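Pyocin-S2 (Pseudomonas aeruginosa, PDB 5ODW) kills sensitive bacterial cells by breaking down their chromosomal DNA and shutting off lipid synthesis, the chain described here being its mostly helical N-terminal part. Local coordinates at residues Q52-R55 with K56-T60; L156-H159 with M160-A164; K73-T76 with L77-D81; S148-F151 with Y152-L156; A130-F133 with P134-S137. All blocks are in the same frame, centred on the assembly; numbering follows the deposited sequence.

Interaction 1 of 5, residues Q52-R55 with K56-T60; sequences QEYR and KLRST
The flat groups of Y54 and R58 meet at the guanidinium edge: the phenol oxygen of Y54 lies in the R58 plane and accepts a hydrogen bond from R58 NH1 at 3.1 Å from Y54 OH. Ring and guanidinium are turned 66° against each other, and R58 CB comes obliquely to the ring, 3.9 Å from Y54 CE1. Both side chains leave with CG anti to the backbone N, and the bend at chi2 of R58 (77°) lays its chain along the ring. Arginine suits the place with several donors to share: NH1 also bonds to P134 O, and NE pairs with D62. Tyrosine offers both a greasy ring and a hydroxyl, the latter also bonded to S137. The backbone between them keeps the helical pattern, R58 N reaching Y54 O at 2.8 Å. On another flank K56 NZ forms a weak salt bridge to E53 OE2 at 3.4 Å, lysine and glutamate being well placed on this more open side. All of this lies within helix 47-70. Y54 and L57 press on M160 of helix 153-204, E53 and L57 reach L156 there, while Y54 meets the Y141 ring and R58 touches S137, both on helix 133-148.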
loop_
_atom_site.group_PDB
_atom_site.type_symbol
_atom_site.label_atom_id
_atom_site.label_comp_id
_atom_site.label_asym_id
_atom_site.label_seq_id
_atom_site.Cartn_x
_atom_site.Cartn_y
_atom_site.Cartn_z
ATOM N N GLN C 52 20.113 -17.675 8.874
ATOM C CA GLN C 52 20.214 -19.072 9.328
ATOM C C GLN C 52 21.074 -19.885 8.339
ATOM O O GLN C 52 21.910 -20.675 8.780
ATOM C CB GLN C 52 18.800 -19.674 9.422
ATOM C CG GLN C 52 18.705 -21.094 9.975
ATOM C CD GLN C 52 17.403 -21.762 9.567
ATOM O OE1 GLN C 52 16.295 -21.287 9.885
ATOM N NE2 GLN C 52 17.506 -22.882 8.844
ATOM N N GLU C 53 20.865 -19.702 7.013
ATOM C CA GLU C 53 21.610 -20.408 5.964
ATOM C C GLU C 53 23.046 -19.908 5.862
ATOM O O GLU C 53 23.948 -20.696 5.552
ATOM C CB GLU C 53 20.900 -20.320 4.600
ATOM C CG GLU C 53 19.618 -21.135 4.477
ATOM C CD GLU C 53 19.740 -22.594 4.863
ATOM O OE1 GLU C 53 20.483 -23.334 4.175
ATOM O OE2 GLU C 53 19.110 -22.995 5.870
ATOM N N TYR C 54 23.255 -18.597 6.135
ATOM C CA TYR C 54 24.559 -17.936 6.127
ATOM C C TYR C 54 25.418 -18.488 7.241
ATOM O O TYR C 54 26.546 -18.895 6.988
ATOM C CB TYR C 54 24.408 -16.413 6.279
ATOM C CG TYR C 54 25.727 -15.666 6.209
ATOM C CD1 TYR C 54 26.525 -15.516 7.341
ATOM C CD2 TYR C 54 26.181 -15.119 5.009
ATOM C CE1 TYR C 54 27.757 -14.877 7.275
ATOM C CE2 TYR C 54 27.398 -14.448 4.940
ATOM C CZ TYR C 54 28.185 -14.336 6.075
ATOM O OH TYR C 54 29.383 -13.679 6.026
ATOM N N ARG C 55 24.900 -18.483 8.472
ATOM C CA ARG C 55 25.596 -18.983 9.654
ATOM C C ARG C 55 26.029 -20.462 9.462
ATOM O O ARG C 55 27.165 -20.804 9.821
ATOM C CB ARG C 55 24.734 -18.764 10.919
ATOM C CG ARG C 55 24.680 -17.300 11.368
ATOM C CD ARG C 55 23.717 -17.064 12.511
ATOM N NE ARG C 55 22.383 -16.714 12.016
ATOM C CZ ARG C 55 21.361 -16.351 12.788
ATOM N NH1 ARG C 55 21.513 -16.263 14.105
ATOM N NH2 ARG C 55 20.178 -16.079 12.250
ATOM N N LYS C 56 25.165 -21.304 8.809
ATOM C CA LYS C 56 25.434 -22.723 8.491
ATOM C C LYS C 56 26.625 -22.871 7.542
ATOM O O LYS C 56 27.567 -23.621 7.830
ATOM C CB LYS C 56 24.203 -23.422 7.885
ATOM C CG LYS C 56 23.157 -23.819 8.920
ATOM C CD LYS C 56 22.158 -24.819 8.361
ATOM C CE LYS C 56 20.791 -24.621 8.971
ATOM N NZ LYS C 56 19.737 -25.376 8.238
ATOM N N LEU C 57 26.589 -22.140 6.414
ATOM C CA LEU C 57 27.650 -22.215 5.404
ATOM C C LEU C 57 28.957 -21.547 5.822
ATOM O O LEU C 57 30.030 -22.088 5.528
ATOM C CB LEU C 57 27.164 -21.667 4.063
ATOM C CG LEU C 57 26.302 -22.612 3.243
ATOM C CD1 LEU C 57 25.348 -21.841 2.381
ATOM C CD2 LEU C 57 27.148 -23.549 2.406
ATOM N N ARG C 58 28.872 -20.378 6.491
ATOM C CA ARG C 58 30.032 -19.615 6.960
ATOM C C ARG C 58 30.901 -20.444 7.883
ATOM O O ARG C 58 32.108 -20.442 7.673
ATOM C CB ARG C 58 29.633 -18.259 7.590
ATOM C CG ARG C 58 30.794 -17.370 8.078
ATOM C CD ARG C 58 31.561 -16.635 6.982
ATOM N NE ARG C 58 32.827 -16.092 7.480
ATOM C CZ ARG C 58 33.131 -14.799 7.556
ATOM N NH1 ARG C 58 32.258 -13.879 7.165
ATOM N NH2 ARG C 58 34.314 -14.417 8.018
ATOM N N SER C 59 30.327 -21.194 8.849
ATOM C CA SER C 59 31.123 -22.054 9.750
ATOM C C SER C 59 31.926 -23.170 9.006
ATOM O O SER C 59 33.139 -23.281 9.218
ATOM C CB SER C 59 30.260 -22.638 10.861
ATOM O OG SER C 59 29.016 -23.078 10.345
ATOM N N THR C 60 31.263 -23.912 8.077
ATOM C CA THR C 60 31.852 -24.980 7.248
ATOM C C THR C 60 32.952 -24.511 6.303
ATOM O O THR C 60 33.771 -25.326 5.878
ATOM C CB THR C 60 30.785 -25.722 6.461
ATOM O OG1 THR C 60 29.849 -24.768 5.983
ATOM C CG2 THR C 60 30.069 -26.773 7.294
#

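Interaction 2 of 5, residues L156-H159 with M160-A164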
loop_
_atom_site.group_PDB
_atom_site.type_symbol
_atom_site.label_atom_id
_atom_site.label_comp_id
_atom_site.label_asym_id
_atom_site.label_seq_id
_atom_site.Cartn_x
_atom_site.Cartn_y
_atom_site.Cartn_z
ATOM N N LEU C 156 23.813 -15.177 -0.891
ATOM C CA LEU C 156 24.486 -16.227 -0.156
ATOM C C LEU C 156 25.526 -16.929 -1.031
ATOM O O LEU C 156 26.657 -17.104 -0.576
ATOM C CB LEU C 156 23.436 -17.204 0.403
ATOM C CG LEU C 156 23.921 -18.444 1.164
ATOM C CD1 LEU C 156 24.680 -18.078 2.440
ATOM C CD2 LEU C 156 22.758 -19.331 1.495
ATOM N N ASP C 157 25.166 -17.280 -2.292
ATOM C CA ASP C 157 26.072 -17.944 -3.221
ATOM C C ASP C 157 27.251 -17.049 -3.571
ATOM O O ASP C 157 28.390 -17.520 -3.578
ATOM C CB ASP C 157 25.327 -18.423 -4.477
ATOM C CG ASP C 157 24.555 -19.733 -4.307
ATOM O OD1 ASP C 157 24.715 -20.388 -3.246
ATOM O OD2 ASP C 157 23.809 -20.123 -5.258
ATOM N N ARG C 158 26.986 -15.744 -3.786
ATOM C CA ARG C 158 28.024 -14.757 -4.092
ATOM C C ARG C 158 28.980 -14.551 -2.916
ATOM O O ARG C 158 30.185 -14.595 -3.126
ATOM C CB ARG C 158 27.421 -13.428 -4.594
ATOM C CG ARG C 158 28.468 -12.456 -5.151
ATOM C CD ARG C 158 28.457 -12.315 -6.668
ATOM N NE ARG C 158 29.097 -11.059 -7.088
ATOM C CZ ARG C 158 30.309 -10.969 -7.627
ATOM N NH1 ARG C 158 31.020 -12.067 -7.865
ATOM N NH2 ARG C 158 30.814 -9.784 -7.950
ATOM N N HIS C 159 28.450 -14.340 -1.688
ATOM C CA HIS C 159 29.272 -14.131 -0.485
ATOM C C HIS C 159 30.174 -15.328 -0.193
ATOM O O HIS C 159 31.319 -15.129 0.205
ATOM C CB HIS C 159 28.419 -13.786 0.749
ATOM C CG HIS C 159 28.052 -12.339 0.872
ATOM N ND1 HIS C 159 28.591 -11.538 1.863
ATOM C CD2 HIS C 159 27.155 -11.610 0.171
ATOM C CE1 HIS C 159 28.032 -10.347 1.712
ATOM N NE2 HIS C 159 27.161 -10.344 0.714
ATOM N N MET C 160 29.672 -16.562 -0.410
ATOM C CA MET C 160 30.438 -17.788 -0.149
ATOM C C MET C 160 31.510 -18.020 -1.229
ATOM O O MET C 160 32.660 -18.276 -0.875
ATOM C CB MET C 160 29.530 -19.018 0.093
ATOM C CG MET C 160 28.553 -18.909 1.313
ATOM S SD MET C 160 29.140 -18.506 3.000
ATOM C CE MET C 160 29.040 -16.777 3.000
ATOM N N SER C 161 31.168 -17.858 -2.529
ATOM C CA SER C 161 32.132 -17.950 -3.646
ATOM C C SER C 161 33.275 -16.930 -3.479
ATOM O O SER C 161 34.433 -17.276 -3.692
ATOM C CB SER C 161 31.444 -17.751 -4.997
ATOM O OG SER C 161 30.484 -18.766 -5.251
ATOM N N GLU C 162 32.940 -15.697 -3.051
ATOM C CA GLU C 162 33.861 -14.579 -2.800
ATOM C C GLU C 162 34.741 -14.792 -1.558
ATOM O O GLU C 162 35.829 -14.222 -1.493
ATOM C CB GLU C 162 33.086 -13.245 -2.695
ATOM C CG GLU C 162 32.544 -12.712 -4.017
ATOM C CD GLU C 162 33.569 -12.276 -5.050
ATOM O OE1 GLU C 162 34.662 -11.805 -4.656
ATOM O OE2 GLU C 162 33.266 -12.395 -6.260
ATOM N N LEU C 163 34.271 -15.583 -0.574
ATOM C CA LEU C 163 35.005 -15.932 0.643
ATOM C C LEU C 163 35.836 -17.178 0.395
ATOM O O LEU C 163 36.848 -17.369 1.063
ATOM C CB LEU C 163 34.058 -16.151 1.831
ATOM C CG LEU C 163 33.274 -14.924 2.304
ATOM C CD1 LEU C 163 32.288 -15.300 3.362
ATOM C CD2 LEU C 163 34.190 -13.865 2.862
ATOM N N ALA C 164 35.412 -18.034 -0.567
ATOM C CA ALA C 164 36.164 -19.228 -0.965
ATOM C C ALA C 164 37.465 -18.710 -1.594
ATOM O O ALA C 164 38.538 -19.152 -1.193
ATOM C CB ALA C 164 35.370 -20.061 -1.972
#
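D157 O is gripped twice by S161, whose backbone N and side-chain OG each donate to it at 3.0 Å from that oxygen. The two donors arrive from opposite faces of the carbonyl plane. With S161 OG lying beside its own backbone N (chi1 -63°), the hydroxyl is folded back over the preceding turn, a common way for serine to satisfy itself inside a helix. The carboxylate of D157 turns to a different partner, Y26 OH.

One residue further on, R158 NH1 and E162 OE2 form a salt bridge of 2.8 Å, the i to i+4 spacing that lets opposite charges lie alongside on one helical face. Guanidinium and carboxylate planes stand 85° apart, and E162 CG sits over one face of the guanidinium. Each charge is shared: R158 NH2 also bonds to the backbone of another protein's chain, and E162 OE1 pairs with R123.

These residues belong to an early part of the long helix 153-204, which forms a helical hairpin with helix 133-148 and packs on helix 47-70. H159 faces the hairpin partner, NE2 bonded to Q144 and ND1 to S137, its ring meeting edge-to-face Y141 of that helix and Y128 of the loop before it. Toward helix 47-70 the apolar residues take over. The L156 and M160 side chains run at a slant to each other, L156 CD1 4.1 Å from M160 CG, and the flexible methionine, bent at chi2 and chi3, curls so that M160 CE lies 3.8 Å from H159 CB.

Interaction 3 of 5, residues K73-T76 with L77-D81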
loop_
_atom_site.group_PDB
_atom_site.type_symbol
_atom_site.label_atom_id
_atom_site.label_comp_id
_atom_site.label_asym_id
_atom_site.label_seq_id
_atom_site.Cartn_x
_atom_site.Cartn_y
_atom_site.Cartn_z
ATOM N N LYS C 73 52.072 -26.760 6.220
ATOM C CA LYS C 73 53.451 -27.228 5.957
ATOM C C LYS C 73 53.433 -28.656 5.413
ATOM O O LYS C 73 54.075 -28.922 4.406
ATOM C CB LYS C 73 54.330 -27.181 7.230
ATOM C CG LYS C 73 54.351 -25.843 7.971
ATOM C CD LYS C 73 55.511 -25.749 8.961
ATOM C CE LYS C 73 55.416 -24.538 9.848
ATOM N NZ LYS C 73 56.703 -24.294 10.549
ATOM N N ASN C 74 52.665 -29.558 6.068
ATOM C CA ASN C 74 52.541 -30.976 5.708
ATOM C C ASN C 74 51.702 -31.155 4.476
ATOM O O ASN C 74 52.041 -31.978 3.628
ATOM C CB ASN C 74 51.955 -31.790 6.860
ATOM C CG ASN C 74 52.624 -31.506 8.173
ATOM O OD1 ASN C 74 53.854 -31.633 8.314
ATOM N ND2 ASN C 74 51.836 -31.042 9.136
ATOM N N GLU C 75 50.607 -30.391 4.371
ATOM C CA GLU C 75 49.703 -30.441 3.229
ATOM C C GLU C 75 50.446 -30.076 1.946
ATOM O O GLU C 75 50.358 -30.830 0.973
ATOM C CB GLU C 75 48.495 -29.520 3.455
ATOM C CG GLU C 75 47.391 -29.668 2.426
ATOM C CD GLU C 75 47.585 -28.954 1.102
ATOM O OE1 GLU C 75 47.854 -27.732 1.108
ATOM O OE2 GLU C 75 47.450 -29.625 0.056
ATOM N N THR C 76 51.178 -28.945 1.943
ATOM C CA THR C 76 51.884 -28.507 0.745
ATOM C C THR C 76 53.094 -29.437 0.452
ATOM O O THR C 76 53.304 -29.792 -0.714
ATOM C CB THR C 76 52.183 -27.011 0.800
ATOM O OG1 THR C 76 52.376 -26.523 -0.526
ATOM C CG2 THR C 76 53.346 -26.666 1.684
ATOM N N LEU C 77 53.810 -29.921 1.498
ATOM C CA LEU C 77 54.903 -30.868 1.263
ATOM C C LEU C 77 54.363 -32.223 0.759
ATOM O O LEU C 77 55.057 -32.901 -0.001
ATOM C CB LEU C 77 55.868 -31.008 2.453
ATOM C CG LEU C 77 56.707 -29.754 2.827
ATOM C CD1 LEU C 77 57.547 -30.018 4.056
ATOM C CD2 LEU C 77 57.605 -29.256 1.671
ATOM N N LYS C 78 53.099 -32.549 1.091
ATOM C CA LYS C 78 52.416 -33.742 0.589
ATOM C C LYS C 78 52.038 -33.530 -0.912
ATOM O O LYS C 78 52.035 -34.504 -1.684
ATOM C CB LYS C 78 51.172 -34.073 1.437
ATOM C CG LYS C 78 50.646 -35.502 1.276
ATOM C CD LYS C 78 49.164 -35.584 1.680
ATOM C CE LYS C 78 48.443 -36.772 1.080
ATOM N NZ LYS C 78 46.980 -36.732 1.352
ATOM N N GLU C 79 51.731 -32.263 -1.321
ATOM C CA GLU C 79 51.412 -31.932 -2.724
ATOM C C GLU C 79 52.678 -32.160 -3.552
ATOM O O GLU C 79 52.634 -32.801 -4.614
ATOM C CB GLU C 79 50.981 -30.463 -2.877
ATOM C CG GLU C 79 49.530 -30.162 -2.560
ATOM C CD GLU C 79 49.109 -28.747 -2.917
ATOM O OE1 GLU C 79 49.628 -28.206 -3.922
ATOM O OE2 GLU C 79 48.235 -28.188 -2.212
ATOM N N VAL C 80 53.815 -31.638 -3.015
ATOM C CA VAL C 80 55.168 -31.737 -3.555
ATOM C C VAL C 80 55.503 -33.223 -3.712
ATOM O O VAL C 80 55.943 -33.630 -4.786
ATOM C CB VAL C 80 56.177 -30.966 -2.640
ATOM C CG1 VAL C 80 57.639 -31.297 -2.966
ATOM C CG2 VAL C 80 55.944 -29.462 -2.716
ATOM N N ASP C 81 55.228 -34.029 -2.667
ATOM C CA ASP C 81 55.501 -35.467 -2.666
ATOM C C ASP C 81 54.644 -36.242 -3.690
ATOM O O ASP C 81 55.180 -37.163 -4.317
ATOM C CB ASP C 81 55.415 -36.058 -1.252
ATOM C CG ASP C 81 56.619 -35.728 -0.368
ATOM O OD1 ASP C 81 57.319 -34.719 -0.650
ATOM O OD2 ASP C 81 56.839 -36.451 0.626
#
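L77 donates its backbone N to K73 O at 3.1 Å, and its apolar side chain is turned to T182. K78 follows with a bond from its N to N74 O of 2.8 Å; its extended side chain then leads away from the preceding turn, as suits a lysine on an exposed face. E79 N donates to E75 O at 3.0 Å. The E75 chain is bent at chi2 (-80°), which turns its carboxylate towards E79, and the two side chains cross with their carboxylate planes 51° apart. As modelled, E79 OE2 lies 2.8 Å from E75 OE2; if that spacing is right, a shared proton would be the likely explanation, and the burial of both glutamates would favour it, but 2.80 Å data do not settle the matter. K113 of helix 96-121 makes a long, weak ion pair with E79 OE1 and could ease the charge. V80 N completes the series with a bond of 3.0 Å to T76 O, its apolar side chain turned to L109. The whole contact is one run of helix 72-86. T76, L77 and E75 face I178, T182 and Q175 of helix 153-204, V80 and E79 rest on L109 of helix 96-121, and E75 and E79 also touch the loop residue I23.

Interaction 4 of 5, residues S148-F151 with Y152-L156; sequences SRKF and YGEFL
K150 and F151 have an extended backbone before the chain bends at Y152 towards helix 153-204, so that a short link joins this helix to the end of helix 133-148. R149 leaves the first helix with a positive phi of 60°.

In this tight link F151 swings its ring forward over Y152 and G153, its CG opposite the backbone N (chi1 -173°). G153 N lies over one face of the ring, 3.3 Å from F151 CD2, and glycine suits the place because it has no side chain on the flank where the ring rests. Y152 CG lies over a face of the F151 ring too; the two aromatic planes are inclined at 38°, and F151 CE1 sits above the rim of the tyrosine ring, 3.4 Å from Y152 CE2.

F155 is buried beside the link, with S148, K150 and the F151 carbonyl around its ring. Near the ring plane, F151 O approaches at 3.6 Å from F155 CD2, whereas K150 CE and S148 OG come in obliquely, the latter 3.4 Å from F155 CZ. The serine hydroxyl itself bonds back to Q144 O.

K150 crosses E154 at about a right angle, leaving only a long salt bridge of 3.8 Å between K150 NZ and E154 OE2. The stronger partner of this amine is an acidic side chain on the chain of another protein. Aromatic packing thus shapes the turn, while the lysine charge is spent mainly on the partner chain, which would be consistent with the receptor-binding role of the protein.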
loop_
_atom_site.group_PDB
_atom_site.type_symbol
_atom_site.label_atom_id
_atom_site.label_comp_id
_atom_site.label_asym_id
_atom_site.label_seq_id
_atom_site.Cartn_x
_atom_site.Cartn_y
_atom_site.Cartn_z
ATOM N N SER C 148 17.119 -5.227 -0.439
ATOM C CA SER C 148 16.506 -5.833 -1.624
ATOM C C SER C 148 15.133 -6.444 -1.408
ATOM O O SER C 148 14.376 -6.540 -2.362
ATOM C CB SER C 148 17.435 -6.869 -2.250
ATOM O OG SER C 148 17.656 -7.988 -1.409
ATOM N N ARG C 149 14.828 -6.906 -0.185
ATOM C CA ARG C 149 13.579 -7.601 0.210
ATOM C C ARG C 149 13.359 -8.901 -0.580
ATOM O O ARG C 149 12.299 -9.523 -0.449
ATOM C CB ARG C 149 12.314 -6.724 0.121
ATOM C CG ARG C 149 12.394 -5.353 0.724
ATOM C CD ARG C 149 11.154 -4.545 0.415
ATOM N NE ARG C 149 10.900 -4.373 -1.018
ATOM C CZ ARG C 149 11.528 -3.509 -1.808
ATOM N NH1 ARG C 149 12.494 -2.735 -1.325
ATOM N NH2 ARG C 149 11.205 -3.420 -3.092
ATOM N N LYS C 150 14.352 -9.307 -1.394
ATOM C CA LYS C 150 14.266 -10.512 -2.217
ATOM C C LYS C 150 14.973 -11.724 -1.600
ATOM O O LYS C 150 15.547 -11.640 -0.509
ATOM C CB LYS C 150 14.722 -10.254 -3.666
ATOM C CG LYS C 150 16.143 -9.751 -3.867
ATOM C CD LYS C 150 16.284 -9.192 -5.282
ATOM C CE LYS C 150 17.714 -8.975 -5.686
ATOM N NZ LYS C 150 17.819 -8.663 -7.124
ATOM N N PHE C 151 14.850 -12.868 -2.294
ATOM C CA PHE C 151 15.381 -14.163 -1.913
ATOM C C PHE C 151 16.892 -14.156 -1.722
ATOM O O PHE C 151 17.617 -13.629 -2.563
ATOM C CB PHE C 151 14.929 -15.236 -2.906
ATOM C CG PHE C 151 15.298 -16.631 -2.473
ATOM C CD1 PHE C 151 14.711 -17.205 -1.353
ATOM C CD2 PHE C 151 16.255 -17.360 -3.166
ATOM C CE1 PHE C 151 15.072 -18.490 -0.947
ATOM C CE2 PHE C 151 16.608 -18.644 -2.756
ATOM C CZ PHE C 151 16.029 -19.195 -1.644
ATOM N N TYR C 152 17.346 -14.764 -0.609
ATOM C CA TYR C 152 18.730 -14.837 -0.152
ATOM C C TYR C 152 19.677 -15.564 -1.090
ATOM O O TYR C 152 20.822 -15.145 -1.207
ATOM C CB TYR C 152 18.830 -15.411 1.270
ATOM C CG TYR C 152 18.265 -16.802 1.466
ATOM C CD1 TYR C 152 19.064 -17.933 1.292
ATOM C CD2 TYR C 152 16.961 -16.990 1.925
ATOM C CE1 TYR C 152 18.556 -19.217 1.488
ATOM C CE2 TYR C 152 16.453 -18.270 2.158
ATOM C CZ TYR C 152 17.249 -19.381 1.918
ATOM O OH TYR C 152 16.750 -20.639 2.134
ATOM N N GLY C 153 19.193 -16.612 -1.748
ATOM C CA GLY C 153 19.936 -17.467 -2.673
ATOM C C GLY C 153 21.104 -16.895 -3.456
ATOM O O GLY C 153 22.215 -17.434 -3.373
ATOM N N GLU C 154 20.865 -15.808 -4.230
ATOM C CA GLU C 154 21.906 -15.171 -5.060
ATOM C C GLU C 154 22.996 -14.497 -4.227
ATOM O O GLU C 154 24.170 -14.569 -4.588
ATOM C CB GLU C 154 21.304 -14.199 -6.110
ATOM C CG GLU C 154 20.703 -12.907 -5.556
ATOM C CD GLU C 154 19.601 -12.269 -6.376
ATOM O OE1 GLU C 154 18.444 -12.244 -5.894
ATOM O OE2 GLU C 154 19.898 -11.782 -7.492
ATOM N N PHE C 155 22.603 -13.866 -3.107
ATOM C CA PHE C 155 23.496 -13.153 -2.193
ATOM C C PHE C 155 24.411 -14.110 -1.479
ATOM O O PHE C 155 25.632 -13.888 -1.466
ATOM C CB PHE C 155 22.694 -12.325 -1.165
ATOM C CG PHE C 155 21.800 -11.315 -1.823
ATOM C CD1 PHE C 155 22.333 -10.159 -2.397
ATOM C CD2 PHE C 155 20.433 -11.540 -1.930
ATOM C CE1 PHE C 155 21.508 -9.236 -3.048
ATOM C CE2 PHE C 155 19.608 -10.611 -2.574
ATOM C CZ PHE C 155 20.151 -9.462 -3.122
ATOM N N LEU C 156 23.813 -15.177 -0.891
ATOM C CA LEU C 156 24.486 -16.227 -0.156
ATOM C C LEU C 156 25.526 -16.929 -1.031
ATOM O O LEU C 156 26.657 -17.104 -0.576
ATOM C CB LEU C 156 23.436 -17.204 0.403
ATOM C CG LEU C 156 23.921 -18.444 1.164
ATOM C CD1 LEU C 156 24.680 -18.078 2.440
ATOM C CD2 LEU C 156 22.758 -19.331 1.495
#

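Interaction 5 of 5, residues A130-F133 with P134-S137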
loop_
_atom_site.group_PDB
_atom_site.type_symbol
_atom_site.label_atom_id
_atom_site.label_comp_id
_atom_site.label_asym_id
_atom_site.label_seq_id
_atom_site.Cartn_x
_atom_site.Cartn_y
_atom_site.Cartn_z
ATOM N N ALA C 130 37.593 -6.787 -1.457
ATOM C CA ALA C 130 38.362 -6.110 -0.418
ATOM C C ALA C 130 38.966 -7.103 0.564
ATOM O O ALA C 130 38.382 -8.140 0.858
ATOM C CB ALA C 130 37.497 -5.100 0.317
ATOM N N SER C 131 40.145 -6.771 1.072
ATOM C CA SER C 131 40.849 -7.629 2.016
ATOM C C SER C 131 40.029 -7.813 3.284
ATOM O O SER C 131 40.012 -8.885 3.881
ATOM C CB SER C 131 42.218 -7.036 2.351
ATOM O OG SER C 131 42.096 -5.725 2.860
ATOM N N ASP C 132 39.370 -6.742 3.693
ATOM C CA ASP C 132 38.537 -6.721 4.888
ATOM C C ASP C 132 37.164 -7.338 4.673
ATOM O O ASP C 132 36.301 -7.253 5.537
ATOM C CB ASP C 132 38.366 -5.274 5.355
ATOM C CG ASP C 132 37.698 -5.169 6.709
ATOM O OD1 ASP C 132 37.640 -6.187 7.431
ATOM O OD2 ASP C 132 37.238 -4.063 7.057
ATOM N N PHE C 133 36.965 -7.964 3.521
ATOM C CA PHE C 133 35.675 -8.551 3.186
ATOM C C PHE C 133 35.188 -9.633 4.149
ATOM O O PHE C 133 34.005 -9.675 4.471
ATOM C CB PHE C 133 35.703 -9.105 1.763
ATOM C CG PHE C 133 34.542 -9.995 1.444
ATOM C CD1 PHE C 133 33.262 -9.485 1.387
ATOM C CD2 PHE C 133 34.731 -11.338 1.200
ATOM C CE1 PHE C 133 32.191 -10.299 1.094
ATOM C CE2 PHE C 133 33.665 -12.159 0.906
ATOM C CZ PHE C 133 32.394 -11.638 0.852
ATOM N N PRO C 134 36.090 -10.501 4.624
ATOM C CA PRO C 134 35.638 -11.550 5.541
ATOM C C PRO C 134 35.041 -10.934 6.794
ATOM O O PRO C 134 34.035 -11.411 7.304
ATOM C CB PRO C 134 36.931 -12.286 5.879
ATOM C CG PRO C 134 37.793 -12.077 4.688
ATOM C CD PRO C 134 37.488 -10.690 4.211
ATOM N N GLN C 135 35.669 -9.877 7.279
ATOM C CA GLN C 135 35.189 -9.140 8.454
ATOM C C GLN C 135 33.831 -8.506 8.209
ATOM O O GLN C 135 32.981 -8.506 9.098
ATOM C CB GLN C 135 36.207 -8.055 8.876
ATOM C CG GLN C 135 37.556 -8.595 9.357
ATOM C CD GLN C 135 38.581 -8.715 8.251
ATOM O OE1 GLN C 135 39.276 -7.753 7.899
ATOM N NE2 GLN C 135 38.747 -9.918 7.725
ATOM N N LYS C 136 33.630 -7.987 6.984
ATOM C CA LYS C 136 32.463 -7.224 6.541
ATOM C C LYS C 136 31.331 -8.041 5.894
ATOM O O LYS C 136 30.217 -7.527 5.811
ATOM C CB LYS C 136 32.905 -6.082 5.604
ATOM C CG LYS C 136 33.827 -5.048 6.289
ATOM C CD LYS C 136 33.079 -3.894 6.976
ATOM C CE LYS C 136 33.971 -3.108 7.905
ATOM N NZ LYS C 136 34.050 -3.724 9.260
ATOM N N SER C 137 31.579 -9.313 5.518
ATOM C CA SER C 137 30.600 -10.195 4.851
ATOM C C SER C 137 29.245 -10.361 5.550
ATOM O O SER C 137 28.238 -10.231 4.864
ATOM C CB SER C 137 31.193 -11.574 4.569
ATOM O OG SER C 137 30.280 -12.424 3.890
#
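D132 and F133 meet K136 and S137 in a local helix-start contact, where a type I beta turn from A130 to F133 runs straight into helix 133-148. F133 N closes the turn on A130 O at 3.0 Å. D132 holds the N-cap position, yet its side chain makes no capping bond, while its carbonyl accepts the first i to i+4 bond of the helix, K136 N to D132 O at 3.1 Å. An aspartate here is still well chosen, since its negative charge would be favoured beside the positive end of the helix dipole. Its OD2 also makes a long salt bridge to K136 NZ, 3.9 Å away, reached by a lysine chain bent at chi2 and chi4.

P134 belongs to the first turn, where a residue without an N-H costs the helix nothing and the ring restrains the backbone. The proline carbonyl is used by R58 of helix 47-70, which donates to it through NH1.

F133 points into the core against L163 and E162 of helix 153-204. Its CG stands opposite the backbone N (chi1 167°), an orientation that brings the ring against S137, one turn on. There a small serine fits: S137 turns OG to Y54 and H159 and offers its carbon to the ring. S137 CB makes a CH-pi contact, 4.2 Å from the F133 ring centroid and 26° off the ring normal.

How the interactions relate
Along the chain the order is interaction 1, 3, 5, 4, 2, and each is a local contact, so none encloses a long loop or nests in another. Interaction 1 lies on helix 47-70 and interaction 3 on helix 72-86. Interaction 5 opens helix 133-148, interaction 4 makes the turn out of it, and interaction 2, sharing L156 with interaction 4, continues along helix 153-204. Interactions 1, 2 and 5 converge through S137, whose hydroxyl probably bonds to both Y54 and H159, tying three helices together. Interaction 3 stands apart, across the chain's centre from interactions 2, 4 and 5, its nearest atoms about 13 Å from interaction 2.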